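Local coordinates for protein transcriptional regulator, HTH_3 family (Vibrio cholerae, PDB 1Y9Q) that probably binds DNA through a helix-turn-helix domain to regulate transcription and holds a zinc ion and D-methionine in a cupin domain, at residues Gly103-Ile109 against Phe173-Tyr179; Ile130-Ile136 against Glu147-Gly151; Ser22-Ser26 against Gly62-Ser66. All coordinates share one frame; numbering follows the deposited sequence.

Contact 1: residues Gly103-Ile109 against Phe173-Tyr179; sequences GLEIFEI and FQNIVAY. With MED (D-methionine), chain C.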
loop_
_atom_site.group_PDB
_atom_site.type_symbol
_atom_site.label_atom_id
_atom_site.label_comp_id
_atom_site.label_asym_id
_atom_site.label_seq_id
_atom_site.Cartn_x
_atom_site.Cartn_y
_atom_site.Cartn_z
ATOM N N GLY A 103 17.183 -16.950 -10.664
ATOM C CA GLY A 103 15.954 -16.205 -10.456
ATOM C C GLY A 103 16.179 -14.965 -9.600
ATOM O O GLY A 103 15.220 -14.362 -9.118
ATOM N N LEU A 104 17.439 -14.561 -9.435
ATOM C CA LEU A 104 17.752 -13.410 -8.598
ATOM C C LEU A 104 18.049 -12.073 -9.268
ATOM O O LEU A 104 18.655 -11.994 -10.338
ATOM C CB LEU A 104 18.937 -13.718 -7.677
ATOM C CG LEU A 104 18.918 -14.988 -6.833
ATOM C CD1 LEU A 104 20.109 -14.944 -5.879
ATOM C CD2 LEU A 104 17.596 -15.107 -6.066
ATOM N N GLU A 105 17.639 -11.027 -8.568
ATOM C CA GLU A 105 17.833 -9.641 -8.962
ATOM C C GLU A 105 18.315 -9.028 -7.648
ATOM O O GLU A 105 17.626 -9.149 -6.641
ATOM C CB GLU A 105 16.484 -9.061 -9.362
ATOM C CG GLU A 105 16.549 -7.853 -10.219
ATOM C CD GLU A 105 15.222 -7.584 -10.887
ATOM O OE1 GLU A 105 15.222 -7.409 -12.114
ATOM O OE2 GLU A 105 14.184 -7.549 -10.187
ATOM N N ILE A 106 19.484 -8.389 -7.639
ATOM C CA ILE A 106 20.009 -7.832 -6.390
ATOM C C ILE A 106 20.321 -6.337 -6.438
ATOM O O ILE A 106 21.065 -5.864 -7.307
ATOM C CB ILE A 106 21.276 -8.594 -5.952
ATOM C CG1 ILE A 106 20.953 -10.085 -5.838
ATOM C CG2 ILE A 106 21.780 -8.068 -4.619
ATOM C CD1 ILE A 106 22.160 -10.958 -5.545
ATOM N N PHE A 107 19.764 -5.609 -5.474
ATOM C CA PHE A 107 19.941 -4.166 -5.398
ATOM C C PHE A 107 20.473 -3.692 -4.055
ATOM O O PHE A 107 20.337 -4.371 -3.038
ATOM C CB PHE A 107 18.604 -3.458 -5.601
ATOM C CG PHE A 107 17.829 -3.937 -6.781
ATOM C CD1 PHE A 107 18.084 -3.436 -8.050
ATOM C CD2 PHE A 107 16.820 -4.877 -6.618
ATOM C CE1 PHE A 107 17.340 -3.866 -9.146
ATOM C CE2 PHE A 107 16.069 -5.316 -7.701
ATOM C CZ PHE A 107 16.330 -4.808 -8.969
ATOM N N GLU A 108 21.075 -2.506 -4.072
ATOM C CA GLU A 108 21.549 -1.861 -2.856
ATOM C C GLU A 108 20.730 -0.576 -2.885
ATOM O O GLU A 108 20.897 0.248 -3.781
ATOM C CB GLU A 108 23.047 -1.550 -2.923
ATOM C CG GLU A 108 23.574 -0.985 -1.619
ATOM C CD GLU A 108 25.084 -1.024 -1.522
ATOM O OE1 GLU A 108 25.660 -2.135 -1.546
ATOM O OE2 GLU A 108 25.694 0.059 -1.415
ATOM N N ILE A 109 19.832 -0.423 -1.919
ATOM C CA ILE A 109 18.933 0.728 -1.866
ATOM C C ILE A 109 19.257 1.737 -0.770
ATOM O O ILE A 109 19.465 1.363 0.381
ATOM C CB ILE A 109 17.476 0.271 -1.627
ATOM C CG1 ILE A 109 17.099 -0.843 -2.610
ATOM C CG2 ILE A 109 16.530 1.455 -1.741
ATOM C CD1 ILE A 109 17.339 -0.491 -4.051
ATOM N N PHE A 173 20.170 -0.495 2.499
ATOM C CA PHE A 173 19.956 -1.925 2.678
ATOM C C PHE A 173 20.083 -2.696 1.379
ATOM O O PHE A 173 19.848 -2.155 0.299
ATOM C CB PHE A 173 18.578 -2.184 3.303
ATOM C CG PHE A 173 17.408 -1.768 2.437
ATOM C CD1 PHE A 173 16.715 -2.708 1.682
ATOM C CD2 PHE A 173 16.978 -0.443 2.411
ATOM C CE1 PHE A 173 15.606 -2.339 0.917
ATOM C CE2 PHE A 173 15.873 -0.064 1.650
ATOM C CZ PHE A 173 15.185 -1.016 0.902
ATOM N N GLN A 174 20.477 -3.960 1.489
ATOM C CA GLN A 174 20.589 -4.801 0.317
ATOM C C GLN A 174 19.230 -5.456 0.145
ATOM O O GLN A 174 18.624 -5.905 1.119
ATOM C CB GLN A 174 21.638 -5.900 0.499
ATOM C CG GLN A 174 21.741 -6.791 -0.738
ATOM C CD GLN A 174 22.534 -8.055 -0.500
ATOM O OE1 GLN A 174 22.134 -8.913 0.289
ATOM N NE2 GLN A 174 23.669 -8.178 -1.183
ATOM N N ASN A 175 18.750 -5.507 -1.090
ATOM C CA ASN A 175 17.465 -6.126 -1.364
ATOM C C ASN A 175 17.640 -7.198 -2.431
ATOM O O ASN A 175 18.035 -6.900 -3.553
ATOM C CB ASN A 175 16.464 -5.058 -1.826
ATOM C CG ASN A 175 15.070 -5.620 -2.093
ATOM O OD1 ASN A 175 14.598 -6.526 -1.401
ATOM N ND2 ASN A 175 14.395 -5.058 -3.085
ATOM N N ILE A 176 17.377 -8.449 -2.064
ATOM C CA ILE A 176 17.460 -9.555 -3.012
ATOM C C ILE A 176 16.023 -9.897 -3.393
ATOM O O ILE A 176 15.202 -10.174 -2.518
ATOM C CB ILE A 176 18.098 -10.811 -2.374
ATOM C CG1 ILE A 176 19.565 -10.546 -2.041
ATOM C CG2 ILE A 176 17.955 -12.003 -3.309
ATOM C CD1 ILE A 176 20.188 -11.647 -1.205
ATOM N N VAL A 177 15.709 -9.861 -4.685
ATOM C CA VAL A 177 14.359 -10.201 -5.139
ATOM C C VAL A 177 14.461 -11.528 -5.891
ATOM O O VAL A 177 15.098 -11.608 -6.944
ATOM C CB VAL A 177 13.789 -9.113 -6.074
ATOM C CG1 VAL A 177 12.388 -9.487 -6.523
ATOM C CG2 VAL A 177 13.771 -7.771 -5.351
ATOM N N ALA A 178 13.852 -12.571 -5.332
ATOM C CA ALA A 178 13.908 -13.902 -5.925
ATOM C C ALA A 178 12.590 -14.286 -6.581
ATOM O O ALA A 178 11.543 -14.369 -5.923
ATOM C CB ALA A 178 14.286 -14.924 -4.860
ATOM N N TYR A 179 12.652 -14.526 -7.883
ATOM C CA TYR A 179 11.472 -14.889 -8.662
ATOM C C TYR A 179 11.316 -16.402 -8.786
ATOM O O TYR A 179 12.296 -17.127 -8.884
ATOM C CB TYR A 179 11.576 -14.282 -10.057
ATOM C CG TYR A 179 11.661 -12.776 -10.078
ATOM C CD1 TYR A 179 10.542 -12.007 -10.370
ATOM C CD2 TYR A 179 12.871 -12.118 -9.838
ATOM C CE1 TYR A 179 10.615 -10.624 -10.433
ATOM C CE2 TYR A 179 12.957 -10.719 -9.898
ATOM C CZ TYR A 179 11.818 -9.985 -10.201
ATOM O OH TYR A 179 11.879 -8.616 -10.301
HETATM N N MED C . 11.250 -4.706 -4.331
HETATM C CA MED C . 11.336 -3.279 -4.757
HETATM C C MED C . 10.041 -2.528 -4.424
HETATM O O MED C . 9.074 -3.073 -3.872
HETATM C CB MED C . 12.562 -2.625 -4.079
HETATM C CG MED C . 12.899 -1.174 -4.359
HETATM S SD MED C . 13.420 -1.121 -6.101
HETATM C CE MED C . 14.867 -2.084 -6.104
HETATM O OXT MED C . 9.941 -1.337 -4.717
#
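Tyr179 OH donates to Glu105 OE2 over 2.5 Å, a short bond that meets the carboxylate oxygen on its syn side but 32° out of the carboxylate plane, with ring and carboxylate planes 81° apart. The glutamate reaches it on an extended chain, CG lying opposite the backbone N (chi1 -160°). Its other oxygen, OE1, bonds to Ser68 OG, so both oxygens of this buried carboxylate have a partner.

Farther along the same face of the sheet, the Phe107 ring carries the methyl CE of the bound D-methionine over one face, 3.4 Å from CD2, while Val177 CG2 touches the ring at its edge. Ile109 CD1 reaches the same methyl at 3.6 Å. Ile109 also lays CB over one face of the Phe173 ring, a CH-pi contact 3.9 Å from the centroid. Together with Asn175, Phe107 and Ile109 line the D-methionine pocket.

Behind these side chains, antiparallel backbone bonds follow one another from the Gly103-Tyr179 end to the Ile109-Phe173 pair, among them Val177 N to Glu105 O at 2.8 Å. On the other face, Leu104 CD2 packs on Ala178 CB at 3.5 Å, and Ile106 and Ile176 lie side by side.

In the five-stranded sheet, strand 90-99 flanks 104-111, and strand 127-134 flanks 171-178. Trp57 of helix 53-63 packs against Glu105, Phe107, Val177 and Tyr179.

Contact 2: residues Ile130-Ile136 against Glu147-Gly151; sequences IHVLEGI and ELQQG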
loop_
_atom_site.group_PDB
_atom_site.type_symbol
_atom_site.label_atom_id
_atom_site.label_comp_id
_atom_site.label_asym_id
_atom_site.label_seq_id
_atom_site.Cartn_x
_atom_site.Cartn_y
_atom_site.Cartn_z
ATOM N N ILE A 130 16.060 -8.849 2.902
ATOM C CA ILE A 130 16.502 -7.512 3.283
ATOM C C ILE A 130 17.651 -7.623 4.282
ATOM O O ILE A 130 17.590 -8.419 5.219
ATOM C CB ILE A 130 15.361 -6.717 3.979
ATOM C CG1 ILE A 130 14.143 -6.594 3.060
ATOM C CG2 ILE A 130 15.863 -5.344 4.391
ATOM C CD1 ILE A 130 14.342 -5.687 1.867
ATOM N N HIS A 131 18.696 -6.828 4.071
ATOM C CA HIS A 131 19.846 -6.803 4.971
ATOM C C HIS A 131 20.224 -5.333 5.129
ATOM O O HIS A 131 20.625 -4.679 4.162
ATOM C CB HIS A 131 21.022 -7.591 4.386
ATOM C CG HIS A 131 22.145 -7.803 5.354
ATOM N ND1 HIS A 131 23.396 -8.225 4.963
ATOM C CD2 HIS A 131 22.207 -7.643 6.699
ATOM C CE1 HIS A 131 24.183 -8.310 6.023
ATOM N NE2 HIS A 131 23.484 -7.962 7.088
ATOM N N VAL A 132 20.068 -4.811 6.341
ATOM C CA VAL A 132 20.369 -3.409 6.606
ATOM C C VAL A 132 21.867 -3.142 6.701
ATOM O O VAL A 132 22.557 -3.692 7.558
ATOM C CB VAL A 132 19.685 -2.932 7.906
ATOM C CG1 VAL A 132 19.871 -1.427 8.068
ATOM C CG2 VAL A 132 18.198 -3.270 7.867
ATOM N N LEU A 133 22.365 -2.295 5.809
ATOM C CA LEU A 133 23.784 -1.958 5.795
ATOM C C LEU A 133 24.085 -0.747 6.680
ATOM O O LEU A 133 25.153 -0.664 7.292
ATOM C CB LEU A 133 24.239 -1.667 4.364
ATOM C CG LEU A 133 24.009 -2.781 3.337
ATOM C CD1 LEU A 133 24.496 -2.332 1.970
ATOM C CD2 LEU A 133 24.745 -4.042 3.776
ATOM N N GLU A 134 23.135 0.179 6.755
ATOM C CA GLU A 134 23.318 1.387 7.546
ATOM C C GLU A 134 21.998 1.976 8.025
ATOM O O GLU A 134 20.996 1.944 7.308
ATOM C CB GLU A 134 24.054 2.442 6.717
ATOM C CG GLU A 134 24.426 3.695 7.498
ATOM C CD GLU A 134 24.732 4.872 6.595
ATOM O OE1 GLU A 134 25.478 4.689 5.608
ATOM O OE2 GLU A 134 24.229 5.983 6.874
ATOM N N GLY A 135 22.012 2.512 9.243
ATOM C CA GLY A 135 20.827 3.129 9.803
ATOM C C GLY A 135 19.769 2.194 10.352
ATOM O O GLY A 135 20.011 1.010 10.602
ATOM N N ILE A 136 18.582 2.753 10.549
ATOM C CA ILE A 136 17.443 2.021 11.071
ATOM C C ILE A 136 16.318 2.170 10.052
ATOM O O ILE A 136 16.073 3.263 9.544
ATOM C CB ILE A 136 16.988 2.604 12.432
ATOM C CG1 ILE A 136 18.091 2.408 13.476
ATOM C CG2 ILE A 136 15.693 1.939 12.885
ATOM C CD1 ILE A 136 17.778 3.046 14.814
ATOM N N GLU A 147 10.768 -3.467 12.435
ATOM C CA GLU A 147 11.915 -2.565 12.543
ATOM C C GLU A 147 13.222 -3.346 12.485
ATOM O O GLU A 147 13.370 -4.384 13.133
ATOM C CB GLU A 147 11.839 -1.757 13.845
ATOM C CG GLU A 147 12.224 -0.291 13.673
ATOM C CD GLU A 147 11.951 0.561 14.912
ATOM O OE1 GLU A 147 11.071 0.196 15.729
ATOM O OE2 GLU A 147 12.612 1.615 15.053
ATOM N N LEU A 148 14.163 -2.835 11.699
ATOM C CA LEU A 148 15.456 -3.478 11.520
ATOM C C LEU A 148 16.603 -2.488 11.675
ATOM O O LEU A 148 16.622 -1.443 11.026
ATOM C CB LEU A 148 15.537 -4.100 10.125
ATOM C CG LEU A 148 14.452 -5.095 9.718
ATOM C CD1 LEU A 148 14.593 -5.407 8.231
ATOM C CD2 LEU A 148 14.573 -6.352 10.553
ATOM N N GLN A 149 17.564 -2.830 12.526
ATOM C CA GLN A 149 18.728 -1.979 12.744
ATOM C C GLN A 149 19.866 -2.485 11.867
ATOM O O GLN A 149 19.742 -3.531 11.221
ATOM C CB GLN A 149 19.159 -2.036 14.206
ATOM C CG GLN A 149 18.075 -1.634 15.189
ATOM C CD GLN A 149 18.533 -1.782 16.621
ATOM O OE1 GLN A 149 19.528 -1.184 17.029
ATOM N NE2 GLN A 149 17.812 -2.586 17.395
ATOM N N GLN A 150 20.975 -1.752 11.859
ATOM C CA GLN A 150 22.134 -2.134 11.064
ATOM C C GLN A 150 22.520 -3.584 11.332
ATOM O O GLN A 150 22.603 -4.012 12.483
ATOM C CB GLN A 150 23.331 -1.222 11.376
ATOM C CG GLN A 150 24.596 -1.614 10.615
ATOM C CD GLN A 150 25.761 -0.664 10.846
ATOM O OE1 GLN A 150 26.133 -0.383 11.982
ATOM N NE2 GLN A 150 26.349 -0.176 9.761
ATOM N N GLY A 151 22.742 -4.339 10.262
ATOM C CA GLY A 151 23.126 -5.733 10.409
ATOM C C GLY A 151 21.965 -6.706 10.498
ATOM O O GLY A 151 22.138 -7.900 10.256
HETATM O O HOH W 1 21.505 0.933 12.933
#
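Gly135 O and Gln150 N are joined by a water, which donates to the carbonyl oxygen at 2.8 Å and accepts from the amide N at 2.9 Å. The direct path between these two backbone atoms is poorly angled for a bond, and the water makes the connection instead.

The Gln150 side chain closes a second link. Fully stretched out, with CG pointing away from the backbone N (chi1 177°), it brings NE2 to Leu133 O at 2.8 Å; the acceptor lies close to the amide plane, and the N-H points almost straight at it (169°). Gly151 N binds the preceding carbonyl, Val132 O, also at 2.8 Å, so two consecutive carbonyls, Val132 and Leu133, are held by two consecutive residues, Gln150 and Gly151.

Next to these polar links, Val132 CG2 rests on Leu148 CB at 3.6 Å, and Ile130 CG2 meets Leu148 CD1 with the two side chains crossing at about a right angle. Ile136 CG2 lies 3.8 Å from Glu147 OE2, the two side chains crossing at a slant.

Leu133 and Glu134 form a classic beta bulge opposite Val172. The contact joins strands 127-134 and 144-148, which belong to the two different sheets of the cupin beta-barrel, with Ile130, Val132 and Leu148 turned into its interior.

Contact 3: residues Ser22-Ser26 against Gly62-Ser66; sequences SRGLS and GLEAS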
loop_
_atom_site.group_PDB
_atom_site.type_symbol
_atom_site.label_atom_id
_atom_site.label_comp_id
_atom_site.label_asym_id
_atom_site.label_seq_id
_atom_site.Cartn_x
_atom_site.Cartn_y
_atom_site.Cartn_z
ATOM N N SER A 22 5.982 -8.022 -27.507
ATOM C CA SER A 22 6.607 -9.338 -27.596
ATOM C C SER A 22 5.681 -10.396 -27.012
ATOM O O SER A 22 5.717 -11.555 -27.414
ATOM C CB SER A 22 7.947 -9.360 -26.851
ATOM O OG SER A 22 8.903 -8.545 -27.511
ATOM N N ARG A 23 4.849 -9.987 -26.061
ATOM C CA ARG A 23 3.903 -10.901 -25.430
ATOM C C ARG A 23 2.587 -10.963 -26.203
ATOM O O ARG A 23 1.717 -11.779 -25.893
ATOM C CB ARG A 23 3.636 -10.456 -23.990
ATOM C CG ARG A 23 4.847 -10.594 -23.079
ATOM C CD ARG A 23 4.659 -9.838 -21.767
ATOM N NE ARG A 23 5.638 -10.246 -20.762
ATOM C CZ ARG A 23 6.958 -10.147 -20.903
ATOM N NH1 ARG A 23 7.483 -9.646 -22.016
ATOM N NH2 ARG A 23 7.758 -10.559 -19.927
ATOM N N GLY A 24 2.447 -10.096 -27.204
ATOM C CA GLY A 24 1.230 -10.061 -27.997
ATOM C C GLY A 24 0.039 -9.536 -27.212
ATOM O O GLY A 24 -1.103 -9.908 -27.477
ATOM N N LEU A 25 0.309 -8.657 -26.252
ATOM C CA LEU A 25 -0.730 -8.085 -25.403
ATOM C C LEU A 25 -1.242 -6.731 -25.881
ATOM O O LEU A 25 -0.490 -5.929 -26.424
ATOM C CB LEU A 25 -0.205 -7.932 -23.966
ATOM C CG LEU A 25 0.076 -9.201 -23.148
ATOM C CD1 LEU A 25 0.877 -8.852 -21.892
ATOM C CD2 LEU A 25 -1.234 -9.871 -22.771
ATOM N N SER A 26 -2.529 -6.483 -25.660
ATOM C CA SER A 26 -3.135 -5.209 -26.024
ATOM C C SER A 26 -2.924 -4.310 -24.810
ATOM O O SER A 26 -2.570 -4.798 -23.731
ATOM C CB SER A 26 -4.636 -5.377 -26.271
ATOM O OG SER A 26 -5.299 -5.744 -25.072
ATOM N N GLY A 62 2.649 -7.540 -13.402
ATOM C CA GLY A 62 1.544 -7.965 -14.246
ATOM C C GLY A 62 2.000 -8.680 -15.503
ATOM O O GLY A 62 1.321 -9.581 -16.004
ATOM N N LEU A 63 3.157 -8.282 -16.016
ATOM C CA LEU A 63 3.712 -8.888 -17.225
ATOM C C LEU A 63 4.556 -10.109 -16.886
ATOM O O LEU A 63 5.040 -10.800 -17.781
ATOM C CB LEU A 63 4.582 -7.872 -17.966
ATOM C CG LEU A 63 3.881 -6.630 -18.515
ATOM C CD1 LEU A 63 4.916 -5.633 -19.023
ATOM C CD2 LEU A 63 2.930 -7.043 -19.632
ATOM N N GLU A 64 4.717 -10.365 -15.589
ATOM C CA GLU A 64 5.524 -11.475 -15.097
ATOM C C GLU A 64 6.938 -11.336 -15.645
ATOM O O GLU A 64 7.533 -12.287 -16.162
ATOM C CB GLU A 64 4.903 -12.806 -15.502
ATOM C CG GLU A 64 3.478 -12.947 -14.988
ATOM C CD GLU A 64 2.859 -14.285 -15.318
ATOM O OE1 GLU A 64 3.229 -15.286 -14.671
ATOM O OE2 GLU A 64 2.007 -14.330 -16.232
ATOM N N ALA A 65 7.452 -10.117 -15.534
ATOM C CA ALA A 65 8.792 -9.779 -15.990
ATOM C C ALA A 65 9.588 -9.268 -14.799
ATOM O O ALA A 65 9.017 -8.903 -13.769
ATOM C CB ALA A 65 8.723 -8.704 -17.061
ATOM N N SER A 66 10.906 -9.243 -14.938
ATOM C CA SER A 66 11.760 -8.757 -13.863
ATOM C C SER A 66 11.841 -7.242 -13.982
ATOM O O SER A 66 11.479 -6.682 -15.012
ATOM C CB SER A 66 13.157 -9.343 -14.010
ATOM O OG SER A 66 13.739 -8.903 -15.222
#
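The guanidinium of Arg23 has Leu63 O and Glu64 O at its edge, near its plane, while Ala65 CB approaches NH2 obliquely at 3.5 Å. Leu63 O receives the principal bond: NE donates to it at 3.1 Å with an N-H...O angle of 157°. The acceptor lies 13° out of the guanidinium plane, and the donor sits in the carbonyl plane, on a lone pair. NH2 adds a weak bond to the same oxygen at 3.5 Å, so two nitrogens of one group share a single carbonyl. Glu64 O is more distant, 4.1 Å from NH2.

Arg23 reaches across because its chain runs extended from CG to NE, bringing CD within 3.9 Å of Leu63 CD2 on the way. The head group is also held from helix 5-22, where NH1 bonds to Leu19 O; bonds to two different carbonyls should restrict its rotation. Beside the arginine, Leu25 CD1 meets Leu63 CD2 at 3.5 Å, the two side chains pointing opposite ways and overlapping at their ends. The polar bond is thus flanked by an apolar contact.

Both backbones turn here in a Schellman motif, Gly24 after helix 5-22 and Glu64 after helix 53-63, each with positive phi. The arginine therefore connects two helix C-terminal regions within the helix-turn-helix domain. Ser26 then N-caps helix 27-34, its OG bonded to Ala29 N. That helix packs against both leucines: Thr30 touches Leu25 and Leu63, and Leu33 also meets Leu25.

Both segments of contact 3 come first along the chain, in the helical domain, and contact 2 falls between the two segments of contact 1. Contacts 1 and 2, with centres 15 Å apart, meet through neighbouring strands 171-178 and 127-134 of the five-stranded cupin sheet, where Gln174 N probably bonds to His131 O. Contact 2 then leads to the second sheet. Contact 3 lies about 21 Å from contact 1, centre to centre, yet Ser66 packs against Glu105 and Tyr179, so the two domains touch here. Contacts 2 and 3 do not touch; their centres are about 34 Å apart. Contact 1 thus lies between the probable DNA-binding domain and the rest of the cupin.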